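Local coordinates for protein catalase (Pseudomonas syringae, PDB 1M7S) that breaks hydrogen peroxide down into water and oxygen with a heme cofactor, protecting cells from its toxic effects, at residues Gln19-Ala23 with Gln24-Leu28. Residues are numbered along the deposited sequence; the frame is centred on the assembly and turned at random.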
ATOM      1  N   GLN A  19       9.592 -26.297  12.700  1.00  7.05           N
ATOM      2  CA  GLN A  19      10.541 -27.347  12.253  1.00  7.77           C
ATOM      3  C   GLN A  19      11.941 -26.889  12.611  1.00  8.38           C
ATOM      4  O   GLN A  19      12.314 -25.771  12.222  1.00 11.37           O
ATOM      5  CB  GLN A  19      10.417 -27.596  10.749  1.00 11.68           C
ATOM      6  CG  GLN A  19      11.238 -28.835  10.310  1.00 13.15           C
ATOM      7  CD  GLN A  19      11.099 -29.083   8.822  1.00 16.41           C
ATOM      8  OE1 GLN A  19      10.882 -28.173   8.028  1.00 17.17           O
ATOM      9  NE2 GLN A  19      11.137 -30.338   8.366  1.00 17.31           N
ATOM     10  N   THR A  20      12.727 -27.686  13.309  1.00  9.00           N
ATOM     11  CA  THR A  20      14.085 -27.331  13.722  1.00 10.94           C
ATOM     12  C   THR A  20      15.134 -28.347  13.271  1.00 10.93           C
ATOM     13  O   THR A  20      14.799 -29.488  12.944  1.00 11.15           O
ATOM     14  CB  THR A  20      14.232 -27.132  15.247  1.00 12.77           C
ATOM     15  OG1 THR A  20      13.931 -28.341  15.960  1.00 13.38           O
ATOM     16  CG2 THR A  20      13.288 -26.044  15.807  1.00 11.29           C
ATOM     17  N   ALA A  21      16.397 -27.908  13.261  1.00 11.64           N
ATOM     18  CA  ALA A  21      17.530 -28.744  12.854  1.00 10.14           C
ATOM     19  C   ALA A  21      18.072 -29.482  14.080  1.00 10.23           C
ATOM     20  O   ALA A  21      19.090 -29.169  14.691  1.00 11.37           O
ATOM     21  CB  ALA A  21      18.622 -27.861  12.240  1.00 11.87           C
ATOM     22  N   GLY A  22      17.396 -30.561  14.415  1.00 11.09           N
ATOM     23  CA  GLY A  22      17.645 -31.343  15.606  1.00 10.97           C
ATOM     24  C   GLY A  22      16.913 -30.717  16.798  1.00 12.20           C
ATOM     25  O   GLY A  22      16.459 -29.558  16.790  1.00 12.14           O
ATOM     26  N   ALA A  23      16.972 -31.439  17.915  1.00 11.41           N
ATOM     27  CA  ALA A  23      16.244 -30.975  19.128  1.00 11.69           C
ATOM     28  C   ALA A  23      16.813 -29.697  19.676  1.00 13.10           C
ATOM     29  O   ALA A  23      16.075 -28.877  20.267  1.00 14.43           O
ATOM     30  CB  ALA A  23      16.237 -32.114  20.128  1.00 11.44           C
ATOM     31  N   GLN A  24      18.097 -29.452  19.515  1.00 11.13           N
ATOM     32  CA  GLN A  24      18.704 -28.224  20.021  1.00 12.50           C
ATOM     33  C   GLN A  24      19.061 -27.224  18.936  1.00 11.31           C
ATOM     34  O   GLN A  24      19.814 -26.274  19.225  1.00 12.76           O
ATOM     35  CB  GLN A  24      19.970 -28.596  20.819  1.00 15.80           C
ATOM     36  CG  GLN A  24      19.625 -29.063  22.224  1.00 21.36           C
ATOM     37  CD  GLN A  24      19.157 -30.481  22.353  1.00 23.75           C
ATOM     38  OE1 GLN A  24      19.751 -31.394  21.759  1.00 27.42           O
ATOM     39  NE2 GLN A  24      18.081 -30.698  23.114  1.00 25.76           N
ATOM     40  N   GLY A  25      18.579 -27.471  17.724  1.00 10.37           N
ATOM     41  CA  GLY A  25      18.966 -26.632  16.587  1.00  9.97           C
ATOM     42  C   GLY A  25      18.011 -25.497  16.306  1.00  9.86           C
ATOM     43  O   GLY A  25      16.942 -25.353  16.879  1.00  8.71           O
ATOM     44  N   PRO A  26      18.431 -24.654  15.360  1.00 10.28           N
ATOM     45  CA  PRO A  26      17.709 -23.522  14.839  1.00  8.85           C
ATOM     46  C   PRO A  26      16.528 -23.910  13.969  1.00  7.13           C
ATOM     47  O   PRO A  26      16.470 -25.005  13.405  1.00  8.92           O
ATOM     48  CB  PRO A  26      18.705 -22.720  13.964  1.00 10.79           C
ATOM     49  CG  PRO A  26      19.679 -23.842  13.567  1.00 10.16           C
ATOM     50  CD  PRO A  26      19.757 -24.794  14.720  1.00 11.27           C
ATOM     51  N   VAL A  27      15.625 -22.961  13.785  1.00  7.93           N
ATOM     52  CA  VAL A  27      14.416 -23.115  12.972  1.00  7.76           C
ATOM     53  C   VAL A  27      14.723 -23.052  11.482  1.00  8.63           C
ATOM     54  O   VAL A  27      15.606 -22.317  11.041  1.00  8.44           O
ATOM     55  CB  VAL A  27      13.412 -22.012  13.338  1.00  8.03           C
ATOM     56  CG1 VAL A  27      12.207 -21.970  12.383  1.00 10.25           C
ATOM     57  CG2 VAL A  27      12.920 -22.288  14.763  1.00  8.17           C
ATOM     58  N   LEU A  28      14.048 -23.920  10.681  1.00  6.86           N
ATOM     59  CA  LEU A  28      14.349 -23.902   9.251  1.00  8.73           C
ATOM     60  C   LEU A  28      13.472 -22.960   8.442  1.00  9.91           C
ATOM     61  O   LEU A  28      12.270 -22.867   8.657  1.00 10.51           O
ATOM     62  CB  LEU A  28      14.118 -25.313   8.658  1.00 10.75           C
ATOM     63  CG  LEU A  28      14.881 -26.439   9.376  1.00 13.64           C
ATOM     64  CD1 LEU A  28      14.516 -27.753   8.678  1.00 16.57           C
ATOM     65  CD2 LEU A  28      16.353 -26.077   9.404  1.00 13.63           C
TER
HETATM   66  O   HOH W   1      15.528 -26.139  19.154  1.00 18.53           O
HETATM   67  O   HOH W   2      16.063 -28.776  23.726  1.00 37.50           O
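A hairpin-like reversal in the N-terminal arm, closed by a type I beta turn from Gly22 to Gly25, brings Thr20 beside Val27 in a single antiparallel bridge. Two backbone bonds flank that pair: Leu28 N donates to Gln19 O at 3.0 Å, and Ala21 N to Pro26 O at 2.9 Å. The turn is gripped at one carbonyl. Gly22 O accepts Gly25 N at 3.1 Å and, from the opposite face of its plane, the hydroxyl OG1 of Thr20 at 2.9 Å. Thr20 chi1 of 62° sets OG1 between its own N and carbonyl carbon, which aims the hydroxyl at the turn and leaves CG2 to meet Val27 CG2. A water lies within hydrogen-bonding reach of Ala23 O and Gly25 O. This reversal lies far from the centre of its own chain and is largely buried against other subunits of the tetramer: Thr20 pairs with a strand of a second subunit, Arg323 of that second subunit hydrogen-bonds Ala23 O, and Ala21 packs on Ala21 of a third. At the open end, the side chain of Gln19, extended with chi2 at 179°, lies obliquely across Leu28, whose CD1 touches Gln19 CD at 3.7 Å, while its other methyl, CD2, rests 4.0 Å from Ala21 CB.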